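Local coordinates for protein dTDP-4-dehydrorhamnose reductase (Bacillus anthracis, PDB 3SC6) that catalyses the NADPH-dependent reduction of dTDP-4-dehydro-L-rhamnose to dTDP-L-rhamnose in the rhamnose biosynthetic pathway, at residues E6-I10 / V51-P57; V69-E73 / A248-P252; F223-I227 / W273-L277. All coordinates share one frame; numbering follows the deposited sequence.

Interaction 1: residues E6-I10 / V51-P57; sequences ERVII and VVQEIRP
I9 and P57 form the apolar heart of this contact, with the isoleucine reaching from strand 6-10 into the angle between the helix end and the loop that follows it. The I9 chain is stretched out (CG1 anti to the carbonyl carbon, chi1 -67°, with CD1 extended beyond it), and its methyl does most of the touching: CD1 lies 3.4 Å from P57 CG and 4.0 Å from I55 CD1. The same CD1 has looser approaches, 4.4 Å to V51 CG1 and 4.5 Å to V52 CG2, so a single methyl meets one helical face and the proline ring together. Helix 45-55 belongs to the beta-alpha-beta crossover from strand 30-35 to strand 59-62; it packs over strand 6-11, which lies between those two in the parallel Rossmann sheet, and runs nearly antiparallel to it. Helical geometry ends at R56, whose phi is positive. At this end R7 holds the chain: its extended side chain carries NH2 to R56 O, 2.9 Å away, in a bond with an N-H...O angle of 158°. The acceptor sits at the edge of the guanidinium, and the donor lies in the plane of the R56 carbonyl. Nearer the backbone, R7 CB meets P57 CB at 4.2 Å and R7 O approaches P57 CB at 3.6 Å, while V52 turns to A93 and V97 of helix 76-97.

Interaction 2: residues V69-E73 / A248-P252; sequences VDQAE and AAARP
D70 and A249 mark the closest backbone approach, their CA atoms 5.0 Å apart, where the short, weakly bonded helix 69-72 meets a loop without regular structure. A249 sets its CB among three side chains of the other segment: V69 CG1 at 3.8 Å, E73 CG at 4.1 Å and the carboxylate of D70. E73 CG, beside its backbone N (chi1 -63°), also comes to 3.6 Å from A248 O, while E73 OE2 accepts a weak bond from the backbone N of I129. R251 bends at chi2 (61°) and then runs straight, which carries its guanidinium back over its own segment to D70. The two form a salt bridge through D70 OD2, but the atoms are modelled too close together, so the detailed geometry is doubtful. V69 and R251 approach from opposite directions, and V69 lays CG1 over one guanidinium face, 3.5 Å from R251 CZ, offset toward the rim. R251 NH1 also points to A249 O, at the guanidinium edge, in a weak bond, though the place of NH1 is uncertain. An ion pair with a methyl over the cation implies an electrostatic clasp between helix and loop, in which V69 probably screens one face of the cation while the pair stays partly exposed.

Interaction 3: residues F223-I227 / W273-L277; sequences FAKKI and WEEGL
Aromatic and aliphatic packing dominates between F223-I227 and W273-L277. The F223 and W273 side chains pass in opposing directions, their rings oblique, planes at 60° and centroids 5.8 Å apart, with the indole coming to the phenyl edge: W273 CZ3 is 3.6 Å from F223 CD1. L277 continues this surface through one branch, CD2, which touches F223 CE1 at 4.0 Å and I227 CG1 at 3.9 Å. Within its own helix I227 CG1 covers one face of the F223 ring. Mixed packing follows at K226, whose methylene CD rests 3.7 Å from W273 CH2. The indole is placed by a W273 CG tucked in between N and C of its own backbone (chi1 62°). Within the same helix, E274 CG lies over the centre of the W273 six-membered ring. The charged interaction is a salt bridge at the margin, K226 NZ to E274 OE2 at 3.4 Å; a bend at chi3 of the lysine directs the amine there. The segment axes approach to 11.3 Å, inclined at 36° and running the same way. Large side chains thus pack helix 220-231 against the C-terminal helix 273-283, in what is probably the substrate-binding part of this extended short-chain dehydrogenase/reductase of the RmlD type.

How the interactions relate
Interaction 1 stands apart from the other two, its centre 34 Å from that of interaction 2 and 37 Å from that of interaction 3, both across the centre of the chain. Interactions 2 and 3 are nearer, with about 13 Å between their nearest atoms, and their segments come in the order 69-73, 223-227, 248-252, 273-277, so the two contacts cross along the sequence. The side chain of V69 is about 7 Å from bound NADP, those of I9 and F223 about 10 Å, so none of these side chains touches it. Interaction 1 thus packs the Rossmann sheet, interaction 2 ties the region beside the cofactor to a loop about 175 residues further along the chain, and interaction 3 joins later helices.

Interaction 1: residues E6-I10 / V51-P57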
ATOM      1  N   GLU A   6     -18.281  -8.078 -14.681  1.00 60.26           N
ATOM      2  CA  GLU A   6     -16.922  -8.592 -14.492  1.00 58.67           C
ATOM      3  C   GLU A   6     -16.664  -9.228 -13.117  1.00 57.87           C
ATOM      4  O   GLU A   6     -17.379  -8.981 -12.154  1.00 58.34           O
ATOM      5  CB  GLU A   6     -15.894  -7.521 -14.841  1.00 57.76           C
ATOM      6  CG  GLU A   6     -15.997  -7.087 -16.299  1.00 58.70           C
ATOM      7  CD  GLU A   6     -14.999  -6.021 -16.676  1.00 60.43           C
ATOM      8  OE1 GLU A   6     -14.198  -5.609 -15.811  1.00 60.09           O
ATOM      9  OE2 GLU A   6     -15.019  -5.593 -17.848  1.00 64.20           O
ATOM     10  N   ARG A   7     -15.607 -10.028 -13.054  1.00 56.41           N
ATOM     11  CA  ARG A   7     -15.210 -10.762 -11.856  1.00 55.95           C
ATOM     12  C   ARG A   7     -13.876 -10.240 -11.360  1.00 53.27           C
ATOM     13  O   ARG A   7     -12.956 -10.076 -12.157  1.00 52.33           O
ATOM     14  CB  ARG A   7     -14.982 -12.175 -12.331  1.00 56.61           C
ATOM     15  CG  ARG A   7     -16.130 -12.651 -13.160  1.00 59.67           C
ATOM     16  CD  ARG A   7     -15.712 -13.805 -13.997  1.00 62.34           C
ATOM     17  NE  ARG A   7     -16.711 -14.014 -15.023  1.00 65.98           N
ATOM     18  CZ  ARG A   7     -16.530 -14.771 -16.090  1.00 71.21           C
ATOM     19  NH1 ARG A   7     -17.504 -14.880 -16.988  1.00 75.74           N
ATOM     20  NH2 ARG A   7     -15.365 -15.383 -16.286  1.00 71.14           N
ATOM     21  N   VAL A   8     -13.750 -10.016 -10.055  1.00 51.94           N
ATOM     22  CA  VAL A   8     -12.500  -9.514  -9.501  1.00 49.72           C
ATOM     23  C   VAL A   8     -12.057 -10.328  -8.299  1.00 49.14           C
ATOM     24  O   VAL A   8     -12.843 -10.588  -7.398  1.00 50.25           O
ATOM     25  CB  VAL A   8     -12.627  -8.038  -9.045  1.00 49.18           C
ATOM     26  CG1 VAL A   8     -13.038  -7.160 -10.205  1.00 49.39           C
ATOM     27  CG2 VAL A   8     -13.636  -7.908  -7.937  1.00 51.25           C
ATOM     28  N   ILE A   9     -10.798 -10.750  -8.304  1.00 47.68           N
ATOM     29  CA  ILE A   9     -10.239 -11.520  -7.201  1.00 47.58           C
ATOM     30  C   ILE A   9      -9.330 -10.617  -6.383  1.00 46.66           C
ATOM     31  O   ILE A   9      -8.580  -9.819  -6.940  1.00 44.98           O
ATOM     32  CB  ILE A   9      -9.426 -12.744  -7.676  1.00 47.87           C
ATOM     33  CG1 ILE A   9     -10.347 -13.776  -8.327  1.00 49.42           C
ATOM     34  CG2 ILE A   9      -8.732 -13.415  -6.504  1.00 47.78           C
ATOM     35  CD1 ILE A   9      -9.628 -15.046  -8.769  1.00 48.51           C
ATOM     36  N   ILE A  10      -9.417 -10.735  -5.058  1.00 47.50           N
ATOM     37  CA  ILE A  10      -8.595  -9.938  -4.150  1.00 46.80           C
ATOM     38  C   ILE A  10      -7.773 -10.865  -3.259  1.00 47.16           C
ATOM     39  O   ILE A  10      -8.328 -11.638  -2.484  1.00 48.44           O
ATOM     40  CB  ILE A  10      -9.442  -9.020  -3.256  1.00 46.98           C
ATOM     41  CG1 ILE A  10     -10.278  -8.067  -4.112  1.00 47.91           C
ATOM     42  CG2 ILE A  10      -8.551  -8.224  -2.333  1.00 45.96           C
ATOM     43  CD1 ILE A  10     -11.134  -7.114  -3.306  1.00 46.66           C
ATOM     44  N   VAL A  51      -7.634 -21.803  -8.311  1.00 60.13           N
ATOM     45  CA  VAL A  51      -8.595 -20.753  -8.013  1.00 59.68           C
ATOM     46  C   VAL A  51      -8.800 -19.787  -9.177  1.00 59.30           C
ATOM     47  O   VAL A  51      -9.936 -19.440  -9.505  1.00 59.37           O
ATOM     48  CB  VAL A  51      -8.181 -19.957  -6.764  1.00 58.83           C
ATOM     49  CG1 VAL A  51      -9.170 -18.833  -6.501  1.00 58.13           C
ATOM     50  CG2 VAL A  51      -8.088 -20.877  -5.555  1.00 59.13           C
ATOM     51  N   VAL A  52      -7.708 -19.355  -9.798  1.00 59.00           N
ATOM     52  CA  VAL A  52      -7.799 -18.427 -10.919  1.00 58.66           C
ATOM     53  C   VAL A  52      -8.452 -19.080 -12.142  1.00 59.97           C
ATOM     54  O   VAL A  52      -9.120 -18.402 -12.915  1.00 59.76           O
ATOM     55  CB  VAL A  52      -6.427 -17.828 -11.286  1.00 57.90           C
ATOM     56  CG1 VAL A  52      -6.552 -16.912 -12.489  1.00 57.34           C
ATOM     57  CG2 VAL A  52      -5.855 -17.061 -10.103  1.00 56.52           C
ATOM     58  N   GLN A  53      -8.256 -20.385 -12.322  1.00 61.76           N
ATOM     59  CA  GLN A  53      -8.857 -21.097 -13.460  1.00 63.15           C
ATOM     60  C   GLN A  53     -10.362 -21.208 -13.293  1.00 63.64           C
ATOM     61  O   GLN A  53     -11.122 -20.869 -14.193  1.00 63.52           O
ATOM     62  CB  GLN A  53      -8.288 -22.517 -13.605  1.00 64.88           C
ATOM     63  CG  GLN A  53      -6.814 -22.641 -13.992  1.00 66.31           C
ATOM     64  CD  GLN A  53      -6.510 -22.108 -15.379  1.00 67.94           C
ATOM     65  OE1 GLN A  53      -7.378 -21.553 -16.054  1.00 68.83           O
ATOM     66  NE2 GLN A  53      -5.267 -22.283 -15.817  1.00 69.25           N
ATOM     67  N   GLU A  54     -10.776 -21.694 -12.129  1.00 64.61           N
ATOM     68  CA  GLU A  54     -12.188 -21.874 -11.809  1.00 66.19           C
ATOM     69  C   GLU A  54     -12.996 -20.585 -11.929  1.00 64.91           C
ATOM     70  O   GLU A  54     -13.964 -20.525 -12.682  1.00 65.70           O
ATOM     71  CB  GLU A  54     -12.321 -22.456 -10.399  1.00 67.60           C
ATOM     72  CG  GLU A  54     -13.752 -22.689  -9.943  1.00 71.64           C
ATOM     73  CD  GLU A  54     -13.830 -23.295  -8.551  1.00 76.57           C
ATOM     74  OE1 GLU A  54     -12.768 -23.608  -7.969  1.00 78.50           O
ATOM     75  OE2 GLU A  54     -14.958 -23.469  -8.042  1.00 81.39           O
ATOM     76  N   ILE A  55     -12.597 -19.559 -11.188  1.00 63.41           N
ATOM     77  CA  ILE A  55     -13.293 -18.276 -11.217  1.00 62.32           C
ATOM     78  C   ILE A  55     -13.026 -17.543 -12.528  1.00 61.10           C
ATOM     79  O   ILE A  55     -13.917 -16.899 -13.087  1.00 60.88           O
ATOM     80  CB  ILE A  55     -12.867 -17.382 -10.042  1.00 61.19           C
ATOM     81  CG1 ILE A  55     -13.153 -18.082  -8.712  1.00 62.34           C
ATOM     82  CG2 ILE A  55     -13.602 -16.059 -10.096  1.00 61.65           C
ATOM     83  CD1 ILE A  55     -12.760 -17.274  -7.501  1.00 60.61           C
ATOM     84  N   ARG A  56     -11.793 -17.658 -13.009  1.00 60.07           N
ATOM     85  CA  ARG A  56     -11.356 -17.025 -14.252  1.00 59.43           C
ATOM     86  C   ARG A  56     -11.834 -15.572 -14.266  1.00 57.31           C
ATOM     87  O   ARG A  56     -12.804 -15.227 -14.946  1.00 58.02           O
ATOM     88  CB  ARG A  56     -11.843 -17.829 -15.457  1.00 60.94           C
ATOM     89  CG  ARG A  56     -11.321 -17.323 -16.772  1.00 63.71           C
ATOM     90  CD  ARG A  56     -11.676 -18.265 -17.899  1.00 69.97           C
ATOM     91  NE  ARG A  56     -11.093 -17.819 -19.160  1.00 73.75           N
ATOM     92  CZ  ARG A  56     -11.168 -18.491 -20.304  1.00 77.29           C
ATOM     93  NH1 ARG A  56     -11.785 -19.666 -20.354  1.00 77.83           N
ATOM     94  NH2 ARG A  56     -10.601 -17.997 -21.397  1.00 79.50           N
ATOM     95  N   PRO A  57     -11.132 -14.713 -13.507  1.00 54.47           N
ATOM     96  CA  PRO A  57     -11.441 -13.295 -13.364  1.00 53.16           C
ATOM     97  C   PRO A  57     -10.881 -12.332 -14.400  1.00 51.03           C
ATOM     98  O   PRO A  57      -9.843 -12.585 -15.008  1.00 49.28           O
ATOM     99  CB  PRO A  57     -10.820 -12.962 -12.009  1.00 52.72           C
ATOM    100  CG  PRO A  57      -9.613 -13.831 -11.949  1.00 52.57           C
ATOM    101  CD  PRO A  57      -9.964 -15.098 -12.692  1.00 53.52           C
TER

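Interaction 2: residues V69-E73 / A248-P252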
ATOM      1  N   VAL A  69       8.108  -4.960   7.961  1.00 66.10           N
ATOM      2  CA  VAL A  69       9.335  -4.236   7.626  1.00 66.55           C
ATOM      3  C   VAL A  69      10.548  -4.600   8.479  1.00 68.97           C
ATOM      4  O   VAL A  69      11.572  -5.024   7.950  1.00 68.50           O
ATOM      5  CB  VAL A  69       9.109  -2.705   7.706  1.00 66.71           C
ATOM      6  CG1 VAL A  69      10.385  -1.963   7.366  1.00 66.71           C
ATOM      7  CG2 VAL A  69       7.995  -2.279   6.764  1.00 63.89           C
ATOM      8  N   ASP A  70      10.428  -4.435   9.792  1.00 72.18           N
ATOM      9  CA  ASP A  70      11.525  -4.741  10.718  1.00 75.42           C
ATOM     10  C   ASP A  70      11.946  -6.203  10.755  1.00 76.25           C
ATOM     11  O   ASP A  70      13.133  -6.515  10.641  1.00 76.87           O
ATOM     12  CB  ASP A  70      11.160  -4.307  12.141  1.00 77.64           C
ATOM     13  CG  ASP A  70      10.977  -2.815  12.265  1.00 79.67           C
ATOM     14  OD1 ASP A  70      10.466  -2.360  13.309  1.00 84.91           O
ATOM     15  OD2 ASP A  70      11.330  -2.095  11.312  1.00 79.95           O
ATOM     16  N   GLN A  71      10.979  -7.098  10.916  1.00 76.81           N
ATOM     17  CA  GLN A  71      11.279  -8.523  10.981  1.00 78.12           C
ATOM     18  C   GLN A  71      11.757  -9.065   9.627  1.00 76.42           C
ATOM     19  O   GLN A  71      12.359 -10.138   9.557  1.00 76.73           O
ATOM     20  CB  GLN A  71      10.062  -9.291  11.509  1.00 79.14           C
ATOM     21  CG  GLN A  71      10.290 -10.782  11.718  1.00 82.04           C
ATOM     22  CD  GLN A  71       9.071 -11.482  12.292  1.00 85.78           C
ATOM     23  OE1 GLN A  71       9.108 -12.680  12.574  1.00 88.62           O
ATOM     24  NE2 GLN A  71       7.986 -10.732  12.479  1.00 86.15           N
ATOM     25  N   ALA A  72      11.498  -8.308   8.561  1.00 74.65           N
ATOM     26  CA  ALA A  72      11.907  -8.701   7.216  1.00 73.04           C
ATOM     27  C   ALA A  72      13.424  -8.868   7.152  1.00 73.66           C
ATOM     28  O   ALA A  72      13.930  -9.703   6.406  1.00 73.64           O
ATOM     29  CB  ALA A  72      11.452  -7.659   6.204  1.00 71.35           C
ATOM     30  N   GLU A  73      14.136  -8.062   7.935  1.00 74.62           N
ATOM     31  CA  GLU A  73      15.599  -8.105   7.986  1.00 75.71           C
ATOM     32  C   GLU A  73      16.107  -9.423   8.569  1.00 76.53           C
ATOM     33  O   GLU A  73      17.186  -9.895   8.216  1.00 76.59           O
ATOM     34  CB  GLU A  73      16.121  -6.941   8.842  1.00 77.34           C
ATOM     35  CG  GLU A  73      15.809  -5.546   8.300  1.00 77.23           C
ATOM     36  CD  GLU A  73      16.510  -5.246   6.986  1.00 78.29           C
ATOM     37  OE1 GLU A  73      17.478  -5.961   6.647  1.00 79.50           O
ATOM     38  OE2 GLU A  73      16.126  -4.262   6.319  1.00 77.64           O
ATOM     39  N   ALA A 248      15.179  -1.495  13.608  1.00 98.97           N
ATOM     40  CA  ALA A 248      15.896  -2.655  13.094  1.00 98.93           C
ATOM     41  C   ALA A 248      15.976  -2.624  11.571  1.00 96.86           C
ATOM     42  O   ALA A 248      16.730  -3.386  10.965  1.00 97.99           O
ATOM     43  CB  ALA A 248      15.234  -3.940  13.566  1.00 98.99           C
ATOM     44  N   ALA A 249      15.194  -1.740  10.960  1.00 93.54           N
ATOM     45  CA  ALA A 249      15.175  -1.611   9.513  1.00 91.23           C
ATOM     46  C   ALA A 249      15.440  -0.141   9.232  1.00 89.90           C
ATOM     47  O   ALA A 249      15.037   0.725  10.011  1.00 89.56           O
ATOM     48  CB  ALA A 249      13.835  -2.032   8.954  1.00 89.59           C
ATOM     49  N   ALA A 250      16.104   0.146   8.120  1.00 88.54           N
ATOM     50  CA  ALA A 250      16.425   1.522   7.768  1.00 87.68           C
ATOM     51  C   ALA A 250      15.401   2.250   6.898  1.00 84.91           C
ATOM     52  O   ALA A 250      15.345   2.026   5.693  1.00 84.78           O
ATOM     53  CB  ALA A 250      17.790   1.565   7.088  1.00 88.94           C
ATOM     54  N   ARG A 251      14.580   3.105   7.509  1.00 82.80           N
ATOM     55  CA  ARG A 251      13.592   3.875   6.749  1.00 80.52           C
ATOM     56  C   ARG A 251      14.255   5.059   6.068  1.00 80.38           C
ATOM     57  O   ARG A 251      15.342   5.481   6.460  1.00 81.60           O
ATOM     58  CB  ARG A 251      12.433   4.409   7.607  1.00 79.83           C
ATOM     59  CG  ARG A 251      11.371   3.425   8.044  1.00 78.72           C
ATOM     60  CD  ARG A 251      11.827   2.297   8.892  1.00 79.55           C
ATOM     61  NE  ARG A 251      10.668   1.469   9.209  1.00 78.48           N
ATOM     62  CZ  ARG A 251      10.700   0.385   9.968  1.00 79.54           C
ATOM     63  NH1 ARG A 251      11.845  -0.016  10.512  1.00 82.00           N
ATOM     64  NH2 ARG A 251       9.582  -0.293  10.189  1.00 78.71           N
ATOM     65  N   PRO A 252      13.601   5.594   5.031  1.00 78.55           N
ATOM     66  CA  PRO A 252      14.150   6.734   4.330  1.00 79.04           C
ATOM     67  C   PRO A 252      13.806   8.007   5.078  1.00 79.07           C
ATOM     68  O   PRO A 252      12.853   8.021   5.854  1.00 77.51           O
ATOM     69  CB  PRO A 252      13.408   6.704   2.997  1.00 77.83           C
ATOM     70  CG  PRO A 252      12.108   6.094   3.310  1.00 75.55           C
ATOM     71  CD  PRO A 252      12.386   5.080   4.372  1.00 76.68           C
TER

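Interaction 3: residues F223-I227 / W273-L277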
ATOM      1  N   PHE A 223       2.106  14.863  11.642  1.00 70.27           N
ATOM      2  CA  PHE A 223       0.936  14.046  11.386  1.00 69.35           C
ATOM      3  C   PHE A 223       0.273  13.761  12.725  1.00 69.45           C
ATOM      4  O   PHE A 223      -0.940  13.898  12.865  1.00 69.49           O
ATOM      5  CB  PHE A 223       1.353  12.772  10.634  1.00 68.38           C
ATOM      6  CG  PHE A 223       0.220  11.844  10.303  1.00 67.05           C
ATOM      7  CD1 PHE A 223      -0.690  12.176   9.320  1.00 67.39           C
ATOM      8  CD2 PHE A 223       0.148  10.588  10.868  1.00 66.79           C
ATOM      9  CE1 PHE A 223      -1.712  11.322   8.985  1.00 66.69           C
ATOM     10  CE2 PHE A 223      -0.867   9.722  10.523  1.00 66.66           C
ATOM     11  CZ  PHE A 223      -1.795  10.090   9.582  1.00 66.43           C
ATOM     12  N   ALA A 224       1.084  13.411  13.720  1.00 69.33           N
ATOM     13  CA  ALA A 224       0.578  13.123  15.052  1.00 69.44           C
ATOM     14  C   ALA A 224      -0.202  14.326  15.578  1.00 70.55           C
ATOM     15  O   ALA A 224      -1.346  14.181  16.005  1.00 70.15           O
ATOM     16  CB  ALA A 224       1.718  12.771  15.992  1.00 69.35           C
ATOM     17  N   LYS A 225       0.411  15.512  15.538  1.00 71.87           N
ATOM     18  CA  LYS A 225      -0.258  16.727  16.016  1.00 73.65           C
ATOM     19  C   LYS A 225      -1.610  16.932  15.372  1.00 73.90           C
ATOM     20  O   LYS A 225      -2.611  17.139  16.058  1.00 74.95           O
ATOM     21  CB  LYS A 225       0.557  17.997  15.740  1.00 74.72           C
ATOM     22  CG  LYS A 225       1.874  18.152  16.463  1.00 75.80           C
ATOM     23  CD  LYS A 225       2.497  19.497  16.067  1.00 77.60           C
ATOM     24  CE  LYS A 225       3.799  19.780  16.784  1.00 78.40           C
ATOM     25  NZ  LYS A 225       3.637  19.866  18.259  1.00 79.39           N
ATOM     26  N   LYS A 226      -1.637  16.880  14.047  1.00 73.65           N
ATOM     27  CA  LYS A 226      -2.878  17.083  13.324  1.00 74.43           C
ATOM     28  C   LYS A 226      -3.930  15.988  13.576  1.00 74.01           C
ATOM     29  O   LYS A 226      -5.121  16.219  13.363  1.00 74.82           O
ATOM     30  CB  LYS A 226      -2.607  17.369  11.844  1.00 74.34           C
ATOM     31  CG  LYS A 226      -3.858  17.663  11.036  1.00 74.93           C
ATOM     32  CD  LYS A 226      -3.537  18.208   9.653  1.00 75.37           C
ATOM     33  CE  LYS A 226      -2.818  19.568   9.748  1.00 76.34           C
ATOM     34  NZ  LYS A 226      -2.503  20.147   8.413  1.00 78.18           N
ATOM     35  N   ILE A 227      -3.505  14.812  14.032  1.00 73.12           N
ATOM     36  CA  ILE A 227      -4.465  13.751  14.322  1.00 72.72           C
ATOM     37  C   ILE A 227      -5.233  14.192  15.565  1.00 74.26           C
ATOM     38  O   ILE A 227      -6.452  14.033  15.642  1.00 74.40           O
ATOM     39  CB  ILE A 227      -3.807  12.378  14.564  1.00 71.61           C
ATOM     40  CG1 ILE A 227      -3.159  11.869  13.276  1.00 70.32           C
ATOM     41  CG2 ILE A 227      -4.851  11.359  14.989  1.00 70.62           C
ATOM     42  CD1 ILE A 227      -2.494  10.516  13.414  1.00 69.10           C
ATOM     43  N   TRP A 273      -2.891  14.632   2.207  1.00 64.75           N
ATOM     44  CA  TRP A 273      -2.906  13.699   3.333  1.00 63.85           C
ATOM     45  C   TRP A 273      -3.756  14.300   4.437  1.00 65.56           C
ATOM     46  O   TRP A 273      -4.454  13.595   5.167  1.00 65.15           O
ATOM     47  CB  TRP A 273      -1.490  13.434   3.855  1.00 63.18           C
ATOM     48  CG  TRP A 273      -0.784  14.655   4.383  1.00 62.61           C
ATOM     49  CD1 TRP A 273       0.038  15.495   3.690  1.00 63.00           C
ATOM     50  CD2 TRP A 273      -0.846  15.169   5.717  1.00 61.36           C
ATOM     51  NE1 TRP A 273       0.494  16.499   4.509  1.00 62.12           N
ATOM     52  CE2 TRP A 273      -0.034  16.320   5.759  1.00 62.07           C
ATOM     53  CE3 TRP A 273      -1.512  14.768   6.880  1.00 60.74           C
ATOM     54  CZ2 TRP A 273       0.132  17.072   6.920  1.00 62.39           C
ATOM     55  CZ3 TRP A 273      -1.345  15.516   8.029  1.00 60.72           C
ATOM     56  CH2 TRP A 273      -0.530  16.654   8.041  1.00 61.36           C
ATOM     57  N   GLU A 274      -3.683  15.621   4.530  1.00 67.92           N
ATOM     58  CA  GLU A 274      -4.415  16.397   5.512  1.00 70.07           C
ATOM     59  C   GLU A 274      -5.900  16.192   5.274  1.00 70.13           C
ATOM     60  O   GLU A 274      -6.676  15.979   6.203  1.00 70.20           O
ATOM     61  CB  GLU A 274      -4.061  17.873   5.328  1.00 72.23           C
ATOM     62  CG  GLU A 274      -2.572  18.149   5.474  1.00 74.72           C
ATOM     63  CD  GLU A 274      -2.190  19.583   5.198  1.00 80.40           C
ATOM     64  OE1 GLU A 274      -3.075  20.383   4.824  1.00 86.08           O
ATOM     65  OE2 GLU A 274      -0.989  19.906   5.335  1.00 81.57           O
ATOM     66  N   GLU A 275      -6.272  16.249   4.003  1.00 70.30           N
ATOM     67  CA  GLU A 275      -7.649  16.081   3.573  1.00 71.10           C
ATOM     68  C   GLU A 275      -8.061  14.605   3.586  1.00 69.71           C
ATOM     69  O   GLU A 275      -9.230  14.280   3.792  1.00 69.86           O
ATOM     70  CB  GLU A 275      -7.800  16.695   2.184  1.00 71.65           C
ATOM     71  CG  GLU A 275      -9.176  16.645   1.600  1.00 73.66           C
ATOM     72  CD  GLU A 275      -9.234  17.339   0.258  1.00 76.74           C
ATOM     73  OE1 GLU A 275     -10.321  17.353  -0.357  1.00 79.86           O
ATOM     74  OE2 GLU A 275      -8.190  17.876  -0.180  1.00 76.44           O
ATOM     75  N   GLY A 276      -7.096  13.715   3.367  1.00 68.49           N
ATOM     76  CA  GLY A 276      -7.363  12.280   3.367  1.00 67.49           C
ATOM     77  C   GLY A 276      -7.682  11.815   4.776  1.00 67.64           C
ATOM     78  O   GLY A 276      -8.487  10.903   4.977  1.00 67.31           O
ATOM     79  N   LEU A 277      -7.041  12.458   5.749  1.00 68.23           N
ATOM     80  CA  LEU A 277      -7.233  12.146   7.160  1.00 68.77           C
ATOM     81  C   LEU A 277      -8.606  12.614   7.642  1.00 70.90           C
ATOM     82  O   LEU A 277      -9.188  12.013   8.541  1.00 70.50           O
ATOM     83  CB  LEU A 277      -6.131  12.808   7.993  1.00 68.89           C
ATOM     84  CG  LEU A 277      -6.149  12.597   9.510  1.00 68.12           C
ATOM     85  CD1 LEU A 277      -6.108  11.117   9.869  1.00 65.70           C
ATOM     86  CD2 LEU A 277      -4.985  13.331  10.148  1.00 66.95           C
TER